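Local atomic coordinates of epidermin leader peptide processing serine protease EpiP (Staphylococcus aureus subsp. aureus, PDB entry 3QFH), a protein that probably acts as a subtilisin-like serine endopeptidase that cleaves the leader peptide from the precursor of the lantibiotic epidermin. Residues Ser114-Leu118 and Ile192-Asn197; Tyr22-Lys28 and Ile73-Thr79. One frame throughout, in Å; residues are numbered along the deposited sequence.

Contact 1. Residues Ser114-Leu118 and Ile192-Asn197; sequences SYDDL and IGVAPN
Y115 reaches across from a short 3-10 turn and gives its hydroxyl proton to the backbone carbonyl of G193, the OH to O distance being a short 2.6 Å. The donor sits above the carbonyl plane, 46° out of it, so the bond misses the usual lone-pair direction. The pair illustrates how one buried tyrosine can join two irregular loops that share no backbone hydrogen bonds with each other. Around the phenol the packing is tight. CG2 of I192 lies obliquely against the ring end, 3.5 Å from CZ of Y115, while its CG1-CD1 branch leads away. At the ring edge, near its plane, comes the pyrrolidine of P196, whose CD is 3.7 Å from CE1 of Y115. The tyrosine's CG stands anti to its own carbonyl carbon (chi1 -65°), which carries the ring out of the 3-10 turn and across to G193 and P196.

Toward L118 the contact thins out. One methyl does the touching there: CD1 of L118 stands 4.1 Å from CG of P196, a looser van der Waals approach, and also brushes the side chain of N197. Both L118 and N197 are partly exposed, and a sodium ion lies about 8 Å from the L118 side chain. I90 covers both L118 and P196.

The 114-118 loop leads into strand 126-130 and the 192-197 loop into strand 200-204, neighbours in the parallel sheet of the subtilisin-like fold. Helix 103-108 packs on Y115 and V194 through M105, helix 382-400 lays L395 against L118, V194 and A195, and helix 435-439 covers S114 and V194.

Contact 2. Residues Tyr22-Lys28 and Ile73-Thr79; sequences YYSVEYK and IKYINAT
The ring of Y75 meets the carboxylate of E26 at its edge: OE1 of E26 lies in the ring plane, 3.6 Å from CD2 of Y75, with the two flat groups turned 64° apart. The ring of Y23 is approached obliquely by CG2 of I76 and by the backbone of A78. These groups decorate an antiparallel strand pair, 22-27 with 73-78, whose ladder is broken by a classic beta bulge, within the propeptide/inhibitor-like region of this subtilase.

At the bulge K74 and Y75 both face E26, whose carbonyl oxygen accepts two backbone bonds, from K74 N at 2.8 Å and from Y75 N at 3.1 Å. The extra residue shifts the register by one, so that Y27 pairs with I73. Beyond it the ladder is regular, S24 and N77 forming a hydrogen-bonded pair in which S24 N reaches N77 O at 2.8 Å.

One face carries V25, I76, I73 and Y27. V25 and I76 lie side by side, CG2 of V25 being 3.9 Å from CG1 of I76, and L66 of helix 60-66 covers I73 and I76. The other face bears S24, E26, Y75 and N77 and turns to helix 254-269. There E26, its CG anti to the backbone N (chi1 -177°), stretches alongside the K74 chain, but its salt bridge is with K262. N77 spans the junction too, OD1 accepting from V255 N and ND2 bonding E256.

At the far end T79 N donates to Y22 O, 3.0 Å away and nearly straight at 171°. The amide of N77 also reaches the next residue of its own strand, ND2 donating to A78 O at 3.0 Å from above the carbonyl plane, with the acceptor almost in the plane of the N77 amide.

From the N terminus, strand 20-27 is laid down first; helix 30-40, the strands 43-48 and 53-59, and helix 60-66 follow before strand 73-78 returns beside it and contact 2 closes the loop. Contact 1 opens only afterwards, at 114-118, and closes at 192-197 after strand 126-130 and helix 177-186. The two loops therefore stand in series, neither nested nor crossed. Contact 2 joins the central strand 20-27 to strand 73-78, which borders the short strand 249-250 of the protease part, whereas contact 1 ties together two loops leading into the parallel sheet of the protease. Their centres are 44 Å apart, on opposite sides of the chain's centre.

Contact 1. Residues Ser114-Leu118 and Ile192-Asn197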
ATOM      1  N   SER A 114     -16.294 -18.852   5.677  1.00 32.63           N
ATOM      2  CA  SER A 114     -16.499 -18.008   4.509  1.00 32.83           C
ATOM      3  C   SER A 114     -15.839 -18.567   3.223  1.00 33.42           C
ATOM      4  O   SER A 114     -16.260 -18.207   2.106  1.00 32.56           O
ATOM      5  CB  SER A 114     -16.071 -16.568   4.764  1.00 32.62           C
ATOM      6  OG  SER A 114     -14.682 -16.445   4.832  1.00 34.44           O
ATOM      7  N   TYR A 115     -14.853 -19.458   3.360  1.00 31.31           N
ATOM      8  CA  TYR A 115     -14.236 -20.056   2.165  1.00 32.52           C
ATOM      9  C   TYR A 115     -15.206 -20.988   1.423  1.00 34.02           C
ATOM     10  O   TYR A 115     -14.933 -21.369   0.285  1.00 33.71           O
ATOM     11  CB  TYR A 115     -12.923 -20.789   2.480  1.00 31.80           C
ATOM     12  CG  TYR A 115     -11.835 -19.858   2.966  1.00 31.78           C
ATOM     13  CD1 TYR A 115     -11.230 -18.954   2.101  1.00 34.13           C
ATOM     14  CD2 TYR A 115     -11.420 -19.869   4.279  1.00 32.63           C
ATOM     15  CE1 TYR A 115     -10.241 -18.089   2.543  1.00 31.85           C
ATOM     16  CE2 TYR A 115     -10.434 -19.005   4.727  1.00 33.95           C
ATOM     17  CZ  TYR A 115      -9.850 -18.123   3.858  1.00 34.03           C
ATOM     18  OH  TYR A 115      -8.865 -17.269   4.312  1.00 34.08           O
ATOM     19  N   ASP A 116     -16.323 -21.366   2.045  1.00 34.11           N
ATOM     20  CA  ASP A 116     -17.315 -22.189   1.330  1.00 37.13           C
ATOM     21  C   ASP A 116     -18.311 -21.326   0.547  1.00 36.67           C
ATOM     22  O   ASP A 116     -19.132 -21.849  -0.183  1.00 38.11           O
ATOM     23  CB  ASP A 116     -18.042 -23.122   2.301  1.00 38.54           C
ATOM     24  CG  ASP A 116     -17.092 -24.125   2.953  1.00 42.60           C
ATOM     25  OD1 ASP A 116     -16.302 -24.759   2.216  1.00 46.30           O
ATOM     26  OD2 ASP A 116     -17.129 -24.278   4.194  1.00 46.96           O
ATOM     27  N   ASP A 117     -18.208 -20.008   0.700  1.00 36.37           N
ATOM     28  CA  ASP A 117     -19.085 -19.047   0.030  1.00 37.27           C
ATOM     29  C   ASP A 117     -18.321 -18.205  -1.003  1.00 36.12           C
ATOM     30  O   ASP A 117     -18.803 -17.158  -1.417  1.00 36.04           O
ATOM     31  CB  ASP A 117     -19.687 -18.107   1.086  1.00 37.48           C
ATOM     32  CG  ASP A 117     -20.450 -18.863   2.182  1.00 41.21           C
ATOM     33  OD1 ASP A 117     -21.178 -19.808   1.836  1.00 46.43           O
ATOM     34  OD2 ASP A 117     -20.329 -18.510   3.376  1.00 42.64           O
ATOM     35  N   LEU A 118     -17.127 -18.638  -1.402  1.00 34.94           N
ATOM     36  CA  LEU A 118     -16.335 -17.876  -2.379  1.00 34.53           C
ATOM     37  C   LEU A 118     -17.023 -17.866  -3.742  1.00 34.77           C
ATOM     38  O   LEU A 118     -17.753 -18.792  -4.053  1.00 35.07           O
ATOM     39  CB  LEU A 118     -14.945 -18.477  -2.555  1.00 33.98           C
ATOM     40  CG  LEU A 118     -13.985 -18.394  -1.365  1.00 32.82           C
ATOM     41  CD1 LEU A 118     -12.727 -19.198  -1.659  1.00 31.95           C
ATOM     42  CD2 LEU A 118     -13.651 -16.960  -1.048  1.00 31.09           C
ATOM     43  N   ILE A 192      -3.441 -19.890   4.276  1.00 25.25           N
ATOM     44  CA  ILE A 192      -4.530 -19.424   3.402  1.00 25.97           C
ATOM     45  C   ILE A 192      -4.743 -17.904   3.534  1.00 24.58           C
ATOM     46  O   ILE A 192      -4.899 -17.394   4.625  1.00 25.15           O
ATOM     47  CB  ILE A 192      -5.873 -20.087   3.758  1.00 25.38           C
ATOM     48  CG1 ILE A 192      -5.719 -21.612   3.909  1.00 29.04           C
ATOM     49  CG2 ILE A 192      -6.913 -19.707   2.729  1.00 25.67           C
ATOM     50  CD1 ILE A 192      -5.249 -22.301   2.695  1.00 32.57           C
ATOM     51  N   GLY A 193      -4.734 -17.195   2.416  1.00 25.32           N
ATOM     52  CA  GLY A 193      -5.005 -15.753   2.417  1.00 24.24           C
ATOM     53  C   GLY A 193      -6.496 -15.467   2.362  1.00 24.16           C
ATOM     54  O   GLY A 193      -7.325 -16.387   2.405  1.00 23.14           O
ATOM     55  N   VAL A 194      -6.853 -14.195   2.237  1.00 24.00           N
ATOM     56  CA  VAL A 194      -8.264 -13.810   2.211  1.00 24.06           C
ATOM     57  C   VAL A 194      -8.914 -14.218   0.910  1.00 23.87           C
ATOM     58  O   VAL A 194     -10.048 -14.656   0.911  1.00 25.20           O
ATOM     59  CB  VAL A 194      -8.445 -12.265   2.454  1.00 25.30           C
ATOM     60  CG1 VAL A 194      -9.934 -11.838   2.328  1.00 24.65           C
ATOM     61  CG2 VAL A 194      -7.897 -11.901   3.814  1.00 28.19           C
ATOM     62  N   ALA A 195      -8.166 -14.126  -0.188  1.00 22.95           N
ATOM     63  CA  ALA A 195      -8.673 -14.412  -1.523  1.00 23.38           C
ATOM     64  C   ALA A 195      -7.799 -15.468  -2.195  1.00 24.12           C
ATOM     65  O   ALA A 195      -7.039 -15.152  -3.108  1.00 24.66           O
ATOM     66  CB  ALA A 195      -8.687 -13.082  -2.369  1.00 21.81           C
ATOM     67  N   PRO A 196      -7.925 -16.737  -1.766  1.00 24.09           N
ATOM     68  CA  PRO A 196      -7.054 -17.822  -2.224  1.00 24.70           C
ATOM     69  C   PRO A 196      -7.128 -18.264  -3.683  1.00 26.40           C
ATOM     70  O   PRO A 196      -6.252 -19.014  -4.112  1.00 25.54           O
ATOM     71  CB  PRO A 196      -7.431 -18.995  -1.306  1.00 26.40           C
ATOM     72  CG  PRO A 196      -8.770 -18.670  -0.776  1.00 26.04           C
ATOM     73  CD  PRO A 196      -8.896 -17.189  -0.758  1.00 25.78           C
ATOM     74  N   ASN A 197      -8.142 -17.816  -4.426  1.00 27.40           N
ATOM     75  CA  ASN A 197      -8.286 -18.179  -5.839  1.00 29.17           C
ATOM     76  C   ASN A 197      -8.041 -17.009  -6.801  1.00 27.58           C
ATOM     77  O   ASN A 197      -8.099 -17.176  -8.000  1.00 29.21           O
ATOM     78  CB  ASN A 197      -9.677 -18.767  -6.077  1.00 30.82           C
ATOM     79  CG  ASN A 197      -9.969 -19.983  -5.184  1.00 32.93           C
ATOM     80  OD1 ASN A 197      -9.069 -20.731  -4.810  1.00 33.45           O
ATOM     81  ND2 ASN A 197     -11.239 -20.164  -4.842  1.00 35.51           N
TER

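Contact 2. Residues Tyr22-Lys28 and Ile73-Thr79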
ATOM      1  N   TYR A  22      19.089  15.477  -7.517  1.00 39.39           N
ATOM      2  CA  TYR A  22      17.844  14.921  -8.017  1.00 36.87           C
ATOM      3  C   TYR A  22      16.687  15.883  -7.772  1.00 35.34           C
ATOM      4  O   TYR A  22      16.393  16.230  -6.624  1.00 34.37           O
ATOM      5  CB  TYR A  22      17.555  13.567  -7.352  1.00 37.72           C
ATOM      6  CG  TYR A  22      18.413  12.423  -7.882  1.00 39.98           C
ATOM      7  CD1 TYR A  22      19.693  12.168  -7.373  1.00 42.73           C
ATOM      8  CD2 TYR A  22      17.935  11.599  -8.898  1.00 39.71           C
ATOM      9  CE1 TYR A  22      20.477  11.099  -7.881  1.00 43.48           C
ATOM     10  CE2 TYR A  22      18.705  10.550  -9.412  1.00 41.13           C
ATOM     11  CZ  TYR A  22      19.963  10.305  -8.908  1.00 41.61           C
ATOM     12  OH  TYR A  22      20.678   9.259  -9.435  1.00 41.00           O
ATOM     13  N   TYR A  23      16.048  16.324  -8.854  1.00 33.79           N
ATOM     14  CA  TYR A  23      14.881  17.199  -8.750  1.00 33.00           C
ATOM     15  C   TYR A  23      13.626  16.523  -9.270  1.00 32.52           C
ATOM     16  O   TYR A  23      13.645  15.800 -10.285  1.00 31.24           O
ATOM     17  CB  TYR A  23      15.095  18.516  -9.494  1.00 32.59           C
ATOM     18  CG  TYR A  23      16.081  19.426  -8.812  1.00 34.52           C
ATOM     19  CD1 TYR A  23      15.664  20.308  -7.807  1.00 35.13           C
ATOM     20  CD2 TYR A  23      17.432  19.396  -9.144  1.00 37.19           C
ATOM     21  CE1 TYR A  23      16.569  21.138  -7.158  1.00 37.55           C
ATOM     22  CE2 TYR A  23      18.350  20.225  -8.492  1.00 40.25           C
ATOM     23  CZ  TYR A  23      17.911  21.097  -7.507  1.00 39.31           C
ATOM     24  OH  TYR A  23      18.811  21.921  -6.868  1.00 42.48           O
ATOM     25  N   SER A  24      12.541  16.750  -8.539  1.00 31.72           N
ATOM     26  CA  SER A  24      11.221  16.284  -8.928  1.00 30.86           C
ATOM     27  C   SER A  24      10.572  17.434  -9.675  1.00 30.16           C
ATOM     28  O   SER A  24      10.548  18.569  -9.182  1.00 29.54           O
ATOM     29  CB  SER A  24      10.406  15.880  -7.708  1.00 31.29           C
ATOM     30  OG  SER A  24      10.972  14.725  -7.098  1.00 33.97           O
ATOM     31  N   VAL A  25      10.056  17.151 -10.870  1.00 29.47           N
ATOM     32  CA  VAL A  25       9.490  18.190 -11.714  1.00 29.93           C
ATOM     33  C   VAL A  25       8.100  17.860 -12.217  1.00 30.69           C
ATOM     34  O   VAL A  25       7.865  16.763 -12.738  1.00 31.48           O
ATOM     35  CB  VAL A  25      10.412  18.456 -12.945  1.00 30.50           C
ATOM     36  CG1 VAL A  25       9.843  19.543 -13.819  1.00 30.80           C
ATOM     37  CG2 VAL A  25      11.822  18.850 -12.481  1.00 31.62           C
ATOM     38  N   GLU A  26       7.182  18.816 -12.056  1.00 30.03           N
ATOM     39  CA  GLU A  26       5.840  18.680 -12.576  1.00 30.55           C
ATOM     40  C   GLU A  26       5.747  19.576 -13.795  1.00 31.46           C
ATOM     41  O   GLU A  26       5.968  20.788 -13.713  1.00 32.12           O
ATOM     42  CB  GLU A  26       4.783  19.026 -11.519  1.00 30.77           C
ATOM     43  CG  GLU A  26       3.352  18.818 -12.012  1.00 35.54           C
ATOM     44  CD  GLU A  26       2.318  18.758 -10.883  1.00 42.46           C
ATOM     45  OE1 GLU A  26       2.691  18.888  -9.685  1.00 44.52           O
ATOM     46  OE2 GLU A  26       1.125  18.556 -11.205  1.00 49.36           O
ATOM     47  N   TYR A  27       5.457  18.974 -14.937  1.00 32.28           N
ATOM     48  CA  TYR A  27       5.394  19.711 -16.191  1.00 32.46           C
ATOM     49  C   TYR A  27       3.962  19.820 -16.716  1.00 35.31           C
ATOM     50  O   TYR A  27       3.038  19.251 -16.148  1.00 35.81           O
ATOM     51  CB  TYR A  27       6.362  19.123 -17.225  1.00 31.20           C
ATOM     52  CG  TYR A  27       6.263  17.630 -17.508  1.00 29.69           C
ATOM     53  CD1 TYR A  27       5.476  17.147 -18.541  1.00 27.70           C
ATOM     54  CD2 TYR A  27       7.023  16.720 -16.791  1.00 26.42           C
ATOM     55  CE1 TYR A  27       5.415  15.792 -18.828  1.00 32.39           C
ATOM     56  CE2 TYR A  27       6.964  15.367 -17.057  1.00 29.01           C
ATOM     57  CZ  TYR A  27       6.161  14.906 -18.083  1.00 28.85           C
ATOM     58  OH  TYR A  27       6.104  13.556 -18.362  1.00 30.10           O
ATOM     59  N   LYS A  28       3.772  20.576 -17.787  1.00 37.30           N
ATOM     60  CA  LYS A  28       2.417  20.839 -18.270  1.00 39.96           C
ATOM     61  C   LYS A  28       1.955  20.034 -19.473  1.00 40.40           C
ATOM     62  O   LYS A  28       0.776  19.747 -19.592  1.00 41.28           O
ATOM     63  CB  LYS A  28       2.266  22.340 -18.554  1.00 40.65           C
ATOM     64  CG  LYS A  28       2.453  23.187 -17.297  1.00 43.01           C
ATOM     65  CD  LYS A  28       2.174  24.674 -17.514  1.00 47.25           C
ATOM     66  CE  LYS A  28       2.423  25.456 -16.218  1.00 48.39           C
ATOM     67  NZ  LYS A  28       2.079  26.907 -16.320  1.00 52.42           N
ATOM     68  N   ILE A  73       6.837  24.292 -17.304  1.00 36.14           N
ATOM     69  CA  ILE A  73       7.103  23.760 -15.978  1.00 34.75           C
ATOM     70  C   ILE A  73       6.140  24.354 -14.959  1.00 34.39           C
ATOM     71  O   ILE A  73       6.030  25.578 -14.835  1.00 33.60           O
ATOM     72  CB  ILE A  73       8.551  24.074 -15.562  1.00 33.79           C
ATOM     73  CG1 ILE A  73       9.549  23.581 -16.630  1.00 36.25           C
ATOM     74  CG2 ILE A  73       8.877  23.469 -14.218  1.00 34.23           C
ATOM     75  CD1 ILE A  73       9.602  22.066 -16.860  1.00 28.33           C
ATOM     76  N   LYS A  74       5.444  23.475 -14.242  1.00 32.27           N
ATOM     77  CA  LYS A  74       4.480  23.885 -13.242  1.00 34.17           C
ATOM     78  C   LYS A  74       5.194  24.022 -11.887  1.00 32.68           C
ATOM     79  O   LYS A  74       5.133  25.083 -11.274  1.00 32.70           O
ATOM     80  CB  LYS A  74       3.301  22.900 -13.208  1.00 35.00           C
ATOM     81  CG  LYS A  74       2.109  23.291 -12.307  1.00 41.15           C
ATOM     82  CD  LYS A  74       0.914  22.341 -12.558  1.00 44.62           C
ATOM     83  CE  LYS A  74      -0.196  22.459 -11.511  1.00 47.83           C
ATOM     84  NZ  LYS A  74      -0.757  23.829 -11.358  1.00 52.22           N
ATOM     85  N   TYR A  75       5.889  22.966 -11.445  1.00 31.70           N
ATOM     86  CA  TYR A  75       6.631  22.985 -10.180  1.00 30.54           C
ATOM     87  C   TYR A  75       7.912  22.182 -10.237  1.00 29.49           C
ATOM     88  O   TYR A  75       8.033  21.224 -11.000  1.00 28.80           O
ATOM     89  CB  TYR A  75       5.816  22.381  -9.028  1.00 31.92           C
ATOM     90  CG  TYR A  75       4.519  23.042  -8.736  1.00 32.82           C
ATOM     91  CD1 TYR A  75       4.484  24.323  -8.201  1.00 36.83           C
ATOM     92  CD2 TYR A  75       3.314  22.380  -8.951  1.00 36.19           C
ATOM     93  CE1 TYR A  75       3.290  24.946  -7.925  1.00 41.18           C
ATOM     94  CE2 TYR A  75       2.110  22.993  -8.674  1.00 40.54           C
ATOM     95  CZ  TYR A  75       2.109  24.284  -8.159  1.00 42.22           C
ATOM     96  OH  TYR A  75       0.938  24.912  -7.866  1.00 47.23           O
ATOM     97  N   ILE A  76       8.853  22.560  -9.378  1.00 29.42           N
ATOM     98  CA  ILE A  76      10.101  21.859  -9.218  1.00 29.66           C
ATOM     99  C   ILE A  76      10.484  21.924  -7.750  1.00 30.11           C
ATOM    100  O   ILE A  76      10.348  22.978  -7.121  1.00 30.08           O
ATOM    101  CB  ILE A  76      11.284  22.483 -10.044  1.00 30.77           C
ATOM    102  CG1 ILE A  76      10.980  22.529 -11.534  1.00 33.91           C
ATOM    103  CG2 ILE A  76      12.566  21.667  -9.848  1.00 33.46           C
ATOM    104  CD1 ILE A  76      12.112  23.166 -12.377  1.00 35.24           C
ATOM    105  N   ASN A  77      10.898  20.787  -7.192  1.00 30.16           N
ATOM    106  CA  ASN A  77      11.467  20.742  -5.844  1.00 32.07           C
ATOM    107  C   ASN A  77      12.505  19.638  -5.790  1.00 33.96           C
ATOM    108  O   ASN A  77      12.468  18.691  -6.588  1.00 33.07           O
ATOM    109  CB  ASN A  77      10.421  20.601  -4.722  1.00 32.45           C
ATOM    110  CG  ASN A  77       9.562  19.345  -4.840  1.00 34.36           C
ATOM    111  OD1 ASN A  77       8.401  19.436  -5.223  1.00 34.53           O
ATOM    112  ND2 ASN A  77      10.118  18.183  -4.504  1.00 31.92           N
ATOM    113  N   ALA A  78      13.458  19.782  -4.876  1.00 36.78           N
ATOM    114  CA  ALA A  78      14.476  18.775  -4.686  1.00 38.03           C
ATOM    115  C   ALA A  78      13.751  17.558  -4.186  1.00 39.03           C
ATOM    116  O   ALA A  78      12.857  17.687  -3.364  1.00 38.99           O
ATOM    117  CB  ALA A  78      15.494  19.245  -3.657  1.00 39.46           C
ATOM    118  N   THR A  79      14.103  16.384  -4.698  1.00 40.45           N
ATOM    119  CA  THR A  79      13.495  15.144  -4.234  1.00 42.52           C
ATOM    120  C   THR A  79      14.041  14.885  -2.833  1.00 48.07           C
ATOM    121  O   THR A  79      15.244  15.013  -2.613  1.00 48.85           O
ATOM    122  CB  THR A  79      13.910  13.968  -5.121  1.00 42.62           C
ATOM    123  OG1 THR A  79      13.780  14.331  -6.504  1.00 36.24           O
ATOM    124  CG2 THR A  79      13.083  12.726  -4.804  1.00 40.52           C
TER